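Local coordinates for protein hemagglutinin (Pseudomonas aeruginosa, PDB 6D7Y) that forms the toxic C-terminal tip of CdiA, which probably enters neighbouring bacteria during contact-dependent growth inhibition, and is bound by a partner immune protein, at residues T16-L22 with W43-M48; P30-G34 with D79-V83; I70-E74 with R84-D88; L73-L77 with K92-D96. The contacts are given in a common frame with arbitrary orientation. Where two conformers were deposited one is given. Numbering follows the deposited sequence.

Contact 1 of 4, residues T16-L22 with W43-M48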
loop_
_atom_site.group_PDB
_atom_site.type_symbol
_atom_site.label_atom_id
_atom_site.label_comp_id
_atom_site.label_asym_id
_atom_site.label_seq_id
_atom_site.Cartn_x
_atom_site.Cartn_y
_atom_site.Cartn_z
ATOM N N THR A 16 6.474 6.404 -7.856
ATOM C CA THR A 16 6.990 6.292 -6.495
ATOM C C THR A 16 6.841 4.842 -6.040
ATOM O O THR A 16 6.168 4.057 -6.697
ATOM C CB THR A 16 6.216 7.190 -5.515
ATOM O OG1 THR A 16 4.820 6.846 -5.528
ATOM C CG2 THR A 16 6.383 8.659 -5.904
ATOM N N VAL A 17 7.490 4.485 -4.934
ATOM C CA VAL A 17 7.346 3.127 -4.391
ATOM C C VAL A 17 5.854 2.809 -4.198
ATOM O O VAL A 17 5.375 1.766 -4.644
ATOM C CB VAL A 17 8.111 2.954 -3.061
ATOM C CG1 VAL A 17 7.811 1.609 -2.425
ATOM C CG2 VAL A 17 9.607 3.139 -3.278
ATOM N N ILE A 18 5.108 3.730 -3.597
ATOM C CA ILE A 18 3.685 3.471 -3.350
ATOM C C ILE A 18 2.838 3.508 -4.624
ATOM O O ILE A 18 1.860 2.765 -4.733
ATOM C CB ILE A 18 3.129 4.376 -2.224
ATOM C CG1 ILE A 18 1.837 3.769 -1.645
ATOM C CG2 ILE A 18 2.985 5.831 -2.708
ATOM C CD1 ILE A 18 1.371 4.425 -0.366
ATOM N N GLY A 19 3.220 4.337 -5.598
ATOM C CA GLY A 19 2.497 4.400 -6.866
ATOM C C GLY A 19 2.637 3.066 -7.595
ATOM O O GLY A 19 1.652 2.516 -8.098
ATOM N N HIS A 20 3.857 2.531 -7.646
ATOM C CA HIS A 20 4.073 1.221 -8.280
ATOM C C HIS A 20 3.285 0.113 -7.537
ATOM O O HIS A 20 2.741 -0.826 -8.150
ATOM C CB HIS A 20 5.562 0.864 -8.341
ATOM C CG HIS A 20 6.333 1.618 -9.387
ATOM N ND1 HIS A 20 6.227 1.336 -10.730
ATOM C CD2 HIS A 20 7.271 2.591 -9.281
ATOM C CE1 HIS A 20 7.042 2.126 -11.407
ATOM N NE2 HIS A 20 7.685 2.897 -10.549
ATOM N N ALA A 21 3.264 0.200 -6.220
ATOM C CA ALA A 21 2.534 -0.797 -5.429
ATOM C C ALA A 21 1.053 -0.788 -5.792
ATOM O O ALA A 21 0.444 -1.859 -5.959
ATOM C CB ALA A 21 2.731 -0.544 -3.947
ATOM N N LEU A 22 0.462 0.400 -5.906
ATOM C CA LEU A 22 -0.969 0.465 -6.280
ATOM C C LEU A 22 -1.138 -0.103 -7.682
ATOM O O LEU A 22 -2.056 -0.890 -7.934
ATOM C CB LEU A 22 -1.530 1.894 -6.234
ATOM C CG LEU A 22 -3.002 2.045 -6.668
ATOM C CD1 LEU A 22 -3.930 1.168 -5.849
ATOM C CD2 LEU A 22 -3.440 3.518 -6.648
ATOM N N TRP A 43 -0.227 8.184 -10.334
ATOM C CA TRP A 43 -0.251 6.968 -9.491
ATOM C C TRP A 43 0.007 7.240 -8.019
ATOM O O TRP A 43 -0.685 6.683 -7.144
ATOM C CB TRP A 43 0.811 5.990 -9.983
ATOM C CG TRP A 43 0.522 5.305 -11.281
ATOM C CD1 TRP A 43 -0.458 5.614 -12.183
ATOM C CD2 TRP A 43 1.330 4.309 -11.901
ATOM N NE1 TRP A 43 -0.371 4.791 -13.277
ATOM C CE2 TRP A 43 0.725 3.985 -13.137
ATOM C CE3 TRP A 43 2.489 3.627 -11.518
ATOM C CZ2 TRP A 43 1.250 3.008 -14.005
ATOM C CZ3 TRP A 43 3.015 2.654 -12.375
ATOM C CH2 TRP A 43 2.397 2.362 -13.610
ATOM N N ASN A 44 1.012 8.069 -7.741
ATOM C CA ASN A 44 1.357 8.377 -6.366
ATOM C C ASN A 44 0.192 8.976 -5.600
ATOM O O ASN A 44 -0.073 8.579 -4.469
ATOM C CB ASN A 44 2.536 9.334 -6.274
ATOM C CG ASN A 44 2.963 9.568 -4.849
ATOM O OD1 ASN A 44 3.449 8.667 -4.194
ATOM N ND2 ASN A 44 2.777 10.788 -4.362
ATOM N N GLU A 45 -0.502 9.942 -6.199
ATOM C CA GLU A 45 -1.618 10.570 -5.509
ATOM C C GLU A 45 -2.781 9.611 -5.274
ATOM O O GLU A 45 -3.415 9.668 -4.231
ATOM C CB GLU A 45 -2.105 11.808 -6.265
ATOM C CG GLU A 45 -3.202 12.632 -5.571
ATOM C CD GLU A 45 -2.789 13.300 -4.249
ATOM O OE1 GLU A 45 -1.750 12.938 -3.646
ATOM O OE2 GLU A 45 -3.535 14.193 -3.793
ATOM N N GLN A 46 -3.067 8.747 -6.243
ATOM C CA GLN A 46 -4.155 7.781 -6.097
ATOM C C GLN A 46 -3.808 6.768 -5.017
ATOM O O GLN A 46 -4.689 6.259 -4.322
ATOM C CB GLN A 46 -4.404 7.027 -7.399
ATOM C CG GLN A 46 -4.782 7.931 -8.567
ATOM C CD GLN A 46 -5.016 7.139 -9.837
ATOM O OE1 GLN A 46 -5.902 6.277 -9.892
ATOM N NE2 GLN A 46 -4.238 7.441 -10.879
ATOM N N ALA A 47 -2.522 6.473 -4.911
ATOM C CA ALA A 47 -2.044 5.512 -3.920
ATOM C C ALA A 47 -2.046 6.124 -2.517
ATOM O O ALA A 47 -2.348 5.434 -1.539
ATOM C CB ALA A 47 -0.677 4.989 -4.311
HETATM N N MSE A 48 -1.728 7.415 -2.423
HETATM C CA MSE A 48 -1.723 8.115 -1.148
HETATM C C MSE A 48 -3.133 8.237 -0.636
HETATM O O MSE A 48 -3.347 8.245 0.581
HETATM C CB MSE A 48 -1.063 9.488 -1.257
HETATM C CG MSE A 48 0.461 9.398 -1.325
HETATM SE SE MSE A 48 1.303 8.553 0.263
HETATM C CE MSE A 48 0.244 9.486 1.642
#

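Contact 2 of 4, residues P30-G34 with D79-V83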
loop_
_atom_site.group_PDB
_atom_site.type_symbol
_atom_site.label_atom_id
_atom_site.label_comp_id
_atom_site.label_asym_id
_atom_site.label_seq_id
_atom_site.Cartn_x
_atom_site.Cartn_y
_atom_site.Cartn_z
ATOM N N PRO A 30 -8.660 -5.097 -9.495
ATOM C CA PRO A 30 -9.372 -3.815 -9.631
ATOM C C PRO A 30 -10.654 -3.749 -8.785
ATOM O O PRO A 30 -11.082 -2.667 -8.430
ATOM C CB PRO A 30 -9.676 -3.732 -11.133
ATOM C CG PRO A 30 -9.587 -5.143 -11.628
ATOM C CD PRO A 30 -8.556 -5.810 -10.781
ATOM N N GLU A 31 -11.228 -4.892 -8.446
ATOM C CA GLU A 31 -12.425 -4.913 -7.599
ATOM C C GLU A 31 -12.162 -4.425 -6.146
ATOM O O GLU A 31 -13.065 -3.943 -5.449
ATOM C CB GLU A 31 -13.049 -6.314 -7.568
ATOM C CG GLU A 31 -12.295 -7.410 -6.820
ATOM C CD GLU A 31 -11.069 -7.974 -7.512
ATOM O OE1 GLU A 31 -10.655 -7.482 -8.603
ATOM O OE2 GLU A 31 -10.504 -8.935 -6.930
ATOM N N ILE A 32 -10.921 -4.584 -5.695
ATOM C CA ILE A 32 -10.495 -4.175 -4.360
ATOM C C ILE A 32 -9.961 -2.749 -4.372
ATOM O O ILE A 32 -10.296 -1.940 -3.492
ATOM C CB ILE A 32 -9.380 -5.137 -3.848
ATOM C CG1 ILE A 32 -9.919 -6.576 -3.766
ATOM C CG2 ILE A 32 -8.829 -4.699 -2.490
ATOM C CD1 ILE A 32 -8.919 -7.597 -3.283
ATOM N N TRP A 33 -9.139 -2.436 -5.373
ATOM C CA TRP A 33 -8.484 -1.119 -5.431
ATOM C C TRP A 33 -9.099 -0.106 -6.364
ATOM O O TRP A 33 -8.865 1.088 -6.191
ATOM C CB TRP A 33 -7.001 -1.315 -5.819
ATOM C CG TRP A 33 -6.299 -2.253 -4.850
ATOM C CD1 TRP A 33 -6.176 -3.605 -4.945
ATOM C CD2 TRP A 33 -5.740 -1.888 -3.605
ATOM N NE1 TRP A 33 -5.550 -4.099 -3.845
ATOM C CE2 TRP A 33 -5.272 -3.059 -3.000
ATOM C CE3 TRP A 33 -5.576 -0.666 -2.941
ATOM C CZ2 TRP A 33 -4.643 -3.055 -1.757
ATOM C CZ3 TRP A 33 -4.959 -0.660 -1.706
ATOM C CH2 TRP A 33 -4.497 -1.845 -1.130
ATOM N N GLY A 34 -9.887 -0.564 -7.328
ATOM C CA GLY A 34 -10.405 0.325 -8.372
ATOM C C GLY A 34 -9.308 0.421 -9.436
ATOM O O GLY A 34 -8.108 0.329 -9.123
ATOM N N ASP A 79 -12.732 -4.544 3.609
ATOM C CA ASP A 79 -12.932 -4.340 2.142
ATOM C C ASP A 79 -11.827 -4.952 1.242
ATOM O O ASP A 79 -11.866 -4.794 0.028
ATOM C CB ASP A 79 -13.177 -2.849 1.783
ATOM C CG ASP A 79 -11.925 -1.952 1.922
ATOM O OD1 ASP A 79 -10.777 -2.445 1.886
ATOM O OD2 ASP A 79 -12.103 -0.705 2.019
ATOM N N GLY A 80 -10.845 -5.617 1.853
ATOM C CA GLY A 80 -9.802 -6.310 1.113
ATOM C C GLY A 80 -8.496 -5.579 0.960
ATOM O O GLY A 80 -7.488 -6.208 0.670
ATOM N N ARG A 81 -8.509 -4.262 1.145
ATOM C CA ARG A 81 -7.301 -3.473 1.066
ATOM C C ARG A 81 -6.530 -3.546 2.385
ATOM O O ARG A 81 -7.100 -3.684 3.464
ATOM C CB ARG A 81 -7.632 -2.012 0.799
ATOM C CG ARG A 81 -8.371 -1.746 -0.503
ATOM C CD ARG A 81 -8.676 -0.258 -0.617
ATOM N NE ARG A 81 -9.583 0.191 0.437
ATOM C CZ ARG A 81 -9.825 1.456 0.763
ATOM N NH1 ARG A 81 -9.221 2.462 0.141
ATOM N NH2 ARG A 81 -10.706 1.721 1.718
ATOM N N GLY A 82 -5.221 -3.413 2.291
ATOM C CA GLY A 82 -4.415 -3.433 3.464
ATOM C C GLY A 82 -3.078 -2.775 3.206
ATOM O O GLY A 82 -2.692 -2.590 2.058
ATOM N N VAL A 83 -2.381 -2.451 4.291
ATOM C CA VAL A 83 -1.026 -1.830 4.220
ATOM C C VAL A 83 -0.074 -2.611 5.103
ATOM O O VAL A 83 -0.439 -3.062 6.197
ATOM C CB VAL A 83 -1.060 -0.366 4.679
ATOM C CG1 VAL A 83 0.347 0.195 4.879
ATOM C CG2 VAL A 83 -1.809 0.476 3.657
HETATM O O HOH W 1 -11.967 -2.298 -1.477
#

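Contact 3 of 4, residues I70-E74 with R84-D88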
loop_
_atom_site.group_PDB
_atom_site.type_symbol
_atom_site.label_atom_id
_atom_site.label_comp_id
_atom_site.label_asym_id
_atom_site.label_seq_id
_atom_site.Cartn_x
_atom_site.Cartn_y
_atom_site.Cartn_z
ATOM N N ILE A 70 10.396 -12.912 8.877
ATOM C CA ILE A 70 10.387 -11.466 8.716
ATOM C C ILE A 70 9.072 -10.959 9.291
ATOM O O ILE A 70 7.990 -11.484 8.969
ATOM C CB ILE A 70 10.558 -11.031 7.260
ATOM C CG1 ILE A 70 11.748 -11.777 6.650
ATOM C CG2 ILE A 70 10.768 -9.512 7.164
ATOM C CD1 ILE A 70 12.030 -11.425 5.219
ATOM N N THR A 71 9.178 -9.927 10.119
ATOM C CA THR A 71 8.011 -9.329 10.811
ATOM C C THR A 71 7.667 -7.955 10.262
ATOM O O THR A 71 8.543 -7.142 9.998
ATOM C CB THR A 71 8.268 -9.221 12.332
ATOM O OG1 THR A 71 8.684 -10.488 12.827
ATOM C CG2 THR A 71 7.024 -8.798 13.085
ATOM N N PHE A 72 6.373 -7.712 10.082
ATOM C CA PHE A 72 5.884 -6.454 9.571
ATOM C C PHE A 72 4.709 -5.973 10.407
ATOM O O PHE A 72 4.120 -6.758 11.155
ATOM C CB PHE A 72 5.357 -6.602 8.140
ATOM C CG PHE A 72 6.363 -7.070 7.124
ATOM C CD1 PHE A 72 7.309 -6.213 6.630
ATOM C CD2 PHE A 72 6.302 -8.355 6.611
ATOM C CE1 PHE A 72 8.212 -6.634 5.683
ATOM C CE2 PHE A 72 7.192 -8.781 5.660
ATOM C CZ PHE A 72 8.158 -7.922 5.198
ATOM N N LEU A 73 4.347 -4.697 10.250
ATOM C CA LEU A 73 3.133 -4.164 10.886
ATOM C C LEU A 73 2.100 -4.181 9.772
ATOM O O LEU A 73 2.294 -3.535 8.741
ATOM C CB LEU A 73 3.334 -2.763 11.441
ATOM C CG LEU A 73 4.490 -2.597 12.414
ATOM C CD1 LEU A 73 4.655 -1.132 12.769
ATOM C CD2 LEU A 73 4.319 -3.455 13.662
ATOM N N GLU A 74 0.976 -4.864 9.987
ATOM C CA GLU A 74 -0.032 -5.009 8.959
ATOM C C GLU A 74 -1.428 -4.651 9.404
ATOM O O GLU A 74 -1.855 -5.067 10.468
ATOM C CB GLU A 74 -0.044 -6.478 8.499
ATOM C CG GLU A 74 1.280 -6.916 7.895
ATOM C CD GLU A 74 1.319 -8.348 7.435
ATOM O OE1 GLU A 74 0.315 -9.086 7.589
ATOM O OE2 GLU A 74 2.390 -8.756 6.942
ATOM N N ARG A 84 1.151 -2.785 4.598
ATOM C CA ARG A 84 2.203 -3.461 5.294
ATOM C C ARG A 84 3.327 -2.451 5.457
ATOM O O ARG A 84 3.723 -1.791 4.496
ATOM C CB ARG A 84 2.705 -4.662 4.505
ATOM C CG ARG A 84 3.927 -5.373 5.077
ATOM C CD ARG A 84 4.271 -6.601 4.241
ATOM N NE ARG A 84 3.365 -7.717 4.537
ATOM C CZ ARG A 84 3.149 -8.772 3.747
ATOM N NH1 ARG A 84 3.657 -8.816 2.526
ATOM N NH2 ARG A 84 2.303 -9.741 4.153
ATOM N N LEU A 85 3.773 -2.324 6.692
ATOM C CA LEU A 85 4.865 -1.457 7.060
ATOM C C LEU A 85 6.010 -2.288 7.620
ATOM O O LEU A 85 5.810 -3.356 8.216
ATOM C CB LEU A 85 4.427 -0.511 8.170
ATOM C CG LEU A 85 3.223 0.398 7.969
ATOM C CD1 LEU A 85 3.039 1.271 9.208
ATOM C CD2 LEU A 85 3.366 1.253 6.722
ATOM N N ASN A 86 7.229 -1.807 7.413
ATOM C CA ASN A 86 8.360 -2.412 8.072
ATOM C C ASN A 86 8.247 -2.065 9.553
ATOM O O ASN A 86 7.500 -1.141 9.953
ATOM C CB ASN A 86 9.664 -1.834 7.491
ATOM C CG ASN A 86 9.863 -2.245 6.062
ATOM O OD1 ASN A 86 9.898 -3.444 5.756
ATOM N ND2 ASN A 86 10.007 -1.281 5.184
ATOM N N LEU A 87 8.989 -2.774 10.393
ATOM C CA LEU A 87 8.953 -2.514 11.833
ATOM C C LEU A 87 9.351 -1.091 12.235
ATOM O O LEU A 87 8.930 -0.627 13.305
ATOM C CB LEU A 87 9.768 -3.546 12.634
ATOM C CG LEU A 87 9.179 -4.951 12.634
ATOM C CD1 LEU A 87 10.057 -5.872 13.490
ATOM C CD2 LEU A 87 7.758 -4.916 13.179
ATOM N N ASP A 88 10.126 -0.406 11.390
ATOM C CA ASP A 88 10.500 0.992 11.674
ATOM C C ASP A 88 9.413 1.991 11.216
ATOM O O ASP A 88 9.606 3.203 11.319
ATOM C CB ASP A 88 11.872 1.361 11.070
ATOM C CG ASP A 88 11.909 1.270 9.548
ATOM O OD1 ASP A 88 10.871 0.982 8.911
ATOM O OD2 ASP A 88 13.005 1.493 8.981
HETATM O O HOH W 2 10.154 -5.134 9.031
#

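Contact 4 of 4, residues L73-L77 with K92-D96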
loop_
_atom_site.group_PDB
_atom_site.type_symbol
_atom_site.label_atom_id
_atom_site.label_comp_id
_atom_site.label_asym_id
_atom_site.label_seq_id
_atom_site.Cartn_x
_atom_site.Cartn_y
_atom_site.Cartn_z
ATOM N N LEU A 73 4.347 -4.697 10.250
ATOM C CA LEU A 73 3.133 -4.164 10.886
ATOM C C LEU A 73 2.100 -4.181 9.772
ATOM O O LEU A 73 2.294 -3.535 8.741
ATOM C CB LEU A 73 3.334 -2.763 11.441
ATOM C CG LEU A 73 4.490 -2.597 12.414
ATOM C CD1 LEU A 73 4.655 -1.132 12.769
ATOM C CD2 LEU A 73 4.319 -3.455 13.662
ATOM N N GLU A 74 0.976 -4.864 9.987
ATOM C CA GLU A 74 -0.032 -5.009 8.959
ATOM C C GLU A 74 -1.428 -4.651 9.404
ATOM O O GLU A 74 -1.855 -5.067 10.468
ATOM C CB GLU A 74 -0.044 -6.478 8.499
ATOM C CG GLU A 74 1.280 -6.916 7.895
ATOM C CD GLU A 74 1.319 -8.348 7.435
ATOM O OE1 GLU A 74 0.315 -9.086 7.589
ATOM O OE2 GLU A 74 2.390 -8.756 6.942
ATOM N N LYS A 75 -2.104 -3.846 8.598
ATOM C CA LYS A 75 -3.500 -3.491 8.832
ATOM C C LYS A 75 -4.259 -3.966 7.589
ATOM O O LYS A 75 -3.957 -3.507 6.487
ATOM C CB LYS A 75 -3.673 -2.011 9.021
ATOM C CG LYS A 75 -5.105 -1.614 9.310
ATOM C CD LYS A 75 -5.238 -0.157 9.634
ATOM C CE LYS A 75 -6.687 0.192 9.956
ATOM N NZ LYS A 75 -6.782 1.601 10.407
ATOM N N ARG A 76 -5.218 -4.880 7.768
ATOM C CA ARG A 76 -6.034 -5.381 6.667
ATOM C C ARG A 76 -7.490 -5.020 6.934
ATOM O O ARG A 76 -8.007 -5.283 8.022
ATOM C CB ARG A 76 -5.921 -6.893 6.522
ATOM C CG ARG A 76 -4.542 -7.417 6.209
ATOM C CD ARG A 76 -4.624 -8.911 5.979
ATOM N NE ARG A 76 -3.368 -9.533 5.584
ATOM C CZ ARG A 76 -3.000 -9.812 4.328
ATOM N NH1 ARG A 76 -3.774 -9.462 3.289
ATOM N NH2 ARG A 76 -1.829 -10.429 4.110
ATOM N N LEU A 77 -8.126 -4.392 5.946
ATOM C CA LEU A 77 -9.496 -3.956 6.079
ATOM C C LEU A 77 -10.442 -5.013 5.626
ATOM O O LEU A 77 -10.110 -5.868 4.827
ATOM C CB LEU A 77 -9.745 -2.700 5.244
ATOM C CG LEU A 77 -8.878 -1.476 5.554
ATOM C CD1 LEU A 77 -9.448 -0.296 4.791
ATOM C CD2 LEU A 77 -8.849 -1.136 7.036
ATOM N N LYS A 92 6.110 -0.626 3.271
ATOM C CA LYS A 92 6.642 -1.829 2.603
ATOM C C LYS A 92 5.809 -2.094 1.345
ATOM O O LYS A 92 6.350 -2.283 0.246
ATOM C CB LYS A 92 6.620 -3.047 3.535
ATOM C CG LYS A 92 6.939 -4.386 2.872
ATOM C CD LYS A 92 8.332 -4.411 2.328
ATOM C CE LYS A 92 8.721 -5.815 1.871
ATOM N NZ LYS A 92 10.159 -5.775 1.500
ATOM N N GLY A 93 4.493 -2.139 1.504
ATOM C CA GLY A 93 3.650 -2.384 0.360
ATOM C C GLY A 93 2.179 -2.462 0.710
ATOM O O GLY A 93 1.787 -2.360 1.871
ATOM N N PHE A 94 1.370 -2.581 -0.330
ATOM C CA PHE A 94 -0.052 -2.837 -0.142
ATOM C C PHE A 94 -0.206 -4.351 -0.051
ATOM O O PHE A 94 0.616 -5.100 -0.558
ATOM C CB PHE A 94 -0.872 -2.268 -1.304
ATOM C CG PHE A 94 -0.962 -0.763 -1.315
ATOM C CD1 PHE A 94 -1.555 -0.083 -0.258
ATOM C CD2 PHE A 94 -0.564 -0.034 -2.421
ATOM C CE1 PHE A 94 -1.664 1.301 -0.264
ATOM C CE2 PHE A 94 -0.680 1.340 -2.435
ATOM C CZ PHE A 94 -1.243 2.014 -1.363
ATOM N N ILE A 95 -1.258 -4.819 0.604
ATOM C CA ILE A 95 -1.515 -6.237 0.734
ATOM C C ILE A 95 -3.012 -6.472 0.557
ATOM O O ILE A 95 -3.831 -5.586 0.822
ATOM C CB ILE A 95 -1.045 -6.845 2.093
ATOM C CG1 ILE A 95 -1.596 -6.023 3.271
ATOM C CG2 ILE A 95 0.492 -6.911 2.148
ATOM C CD1 ILE A 95 -1.207 -6.534 4.655
ATOM N N ASP A 96 -3.332 -7.646 0.056
ATOM C CA ASP A 96 -4.728 -8.053 -0.190
ATOM C C ASP A 96 -4.785 -9.569 -0.145
ATOM O O ASP A 96 -3.803 -10.192 0.317
ATOM C CB ASP A 96 -5.274 -7.443 -1.505
ATOM C CG ASP A 96 -4.328 -7.627 -2.712
ATOM O OD1 ASP A 96 -3.601 -8.644 -2.781
ATOM O OD2 ASP A 96 -4.338 -6.742 -3.610
ATOM O OXT ASP A 96 -5.773 -10.198 -0.542
HETATM O O HOH W 3 -5.360 -6.855 3.042
#

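Contact 1 of 4, residues T16-L22 with W43-M48
This is a buried helix-helix packing contact, in which the first turns of helix 17-28 cross helix 40-56 near its N-terminal end. The short axes approach to 7.6 Å at 78°, and 438 Å² is buried between the segments. Such proximity centres on Gly-19, whose CA lies 4.2 Å from the CA of Asn-44; a CB modelled on Gly-19 would sit only 3.2 Å from Trp-43 CB, so the missing side chain is what admits the second helix. Ala-47 fills the adjoining space, with its CB 3.9 Å from Ile-18 CG1 and 3.7 Å from Leu-22 CB, while Ile-18 CD1 reaches the selenium (SE) of selenomethionine Met-48 at 4.2 Å. Thr-16 is the N-cap of helix 17-28: its OG1 accepts from Gly-19 N at 3.0 Å (148°) and donates to Asn-44 OD1 at 2.6 Å. One hydroxyl therefore both caps its own helix and ties it to the neighbouring one, and Asn-44 ND2 continues the network to Gln-9. On the flank, the edge of Trp-43 points at the face of His-20 in an offset edge-to-face pair, centroids 5.8 Å apart and planes at 83°; His-20 NE2 is held by the carbonyl of Tyr-12. Phe-94 of strand 91-95 packs against Ile-18, Ala-21 and Leu-22, joining this helical layer to the sheet.

Contact 2 of 4, residues P30-G34 with D79-V83
Segment 30-34 is a single helical turn, closed by Gly-34 N to Pro-30 O at 2.7 Å, and it abuts the turn that leads into strand 82-86. The backbones come closest at Ile-32 and Gly-80, with CA atoms 5.9 Å apart. Gly-80 has a positive phi of 99°, and a CB there would lie 3.3 Å from Ile-32 CG2, so bare backbone meets the isoleucine. A water bridges the two chain segments, donating to Ile-32 O (2.6 Å) and to Asp-79 O (2.9 Å). Trp-33 lies against the aliphatic part of Arg-81: Arg-81 CG stands 3.8 Å from the centroid of the six-membered ring, 9° off its normal, a CH-pi contact. The arginine is oriented by a salt bridge, Arg-81 NH2 to Asp-79 OD2 at 2.8 Å, and its NH1 pairs with Glu-53 of helix 40-56. Asp-79 OD1 also accepts from Arg-81 N (3.0 Å, 163°), which defines an Asx turn at the entry to the strand, within the connection of the 71-76/82-86 hairpin.

Contact 3 of 4, residues I70-E74 with R84-D88
Two reciprocal backbone bonds define the register here: Leu-73 N donates to Leu-85 O (2.8 Å, 161°) and Leu-85 N to Leu-73 O (2.8 Å, 168°), making these residues an antiparallel hydrogen-bonded pair. Glu-74 and Arg-84 form the next, non-hydrogen-bonded pair, their CA atoms 4.6 Å apart. In such a pair the backbone N-H and C=O groups point outward, to the flanking strands: those of Glu-74 bond to Arg-62, those of Arg-84 to Lys-92 and Gly-93. Thus the hairpin of strands 71-76 and 82-86 is the centre of a four-stranded antiparallel meander. The side chains of the Glu-74/Arg-84 pair meet in a salt bridge, in which Glu-74 OE2 accepts from Arg-84 NE at 2.8 Å and from NH2 at 3.0 Å. Arg-84 CD lies 3.6 Å from the centroid of the Phe-72 ring, 16° off the normal, a CH-pi contact. Leu-73 and Leu-85 project from the other face, CB to CB 4.1 Å. Toward the open end direct pairing gives way to solvent: one water donates to Thr-71 O (2.7 Å) and accepts from Leu-87 N (3.0 Å). Leucine contact persists there, Leu-73 CD2 to Leu-87 CD2 at 3.8 Å, while Asn-86 ND2 is satisfied by Thr-90 OG1.

Contact 4 of 4, residues L73-L77 with K92-D96
Ile-95 lays its CD1 over one face of the Arg-76 guanidinium, 3.8 Å from Arg-76 CZ, and the same methyl touches Glu-74 CB at 4.0 Å. These are next-but-one strands: the axes of 73-76 and 92-95 run 8.4 Å apart at 24°, roughly parallel, with strand 82-86 between them, so the two backbones do not pair, and the contact is made by side chains reaching over the strand between. That strand contributes Arg-84, which packs on Ile-95 and holds Glu-74 OE2 in a salt bridge. Lys-92 and Gly-93 together face Arg-84 in a classic beta bulge. On the helix-facing side of the sheet, Phe-94 packs against helix 17-28. At its edge the Arg-76 guanidinium bonds one oxygen of the C-terminal carboxylate, NH1 to Asp-96 O at 3.1 Å (154°), while Asp-96 OXT stays 4.4 Å from Arg-76 NH1. The Asp-96 side chain is held separately, by Trp-33 and His-25. For the main-chain carboxylate, the chemistry implies a single-pronged, charge-assisted hydrogen bond beside an apolar contact with isoleucine.

Overall arrangement
From the N terminus, contact 1 closes first, folding helix 17-28 onto helix 40-56 and bringing the helical part together. Contact 2 opens within that loop, at 30-34, but closes only at 79-83, so it crosses contact 1 and ties the helices to the sheet. Contacts 3 and 4 both start on strand 71-76, sharing Leu-73 and Glu-74; contact 3 closes the hairpin at 84-88, and contact 4 the longer loop at 92-96. Each crosses contact 2 and follows contact 1 in series. Phe-94 meets both Ile-18 of contact 1 and Trp-33 of contact 2. Helices followed by an antiparallel meander are consistent with the BECR fold of many toxin nucleases.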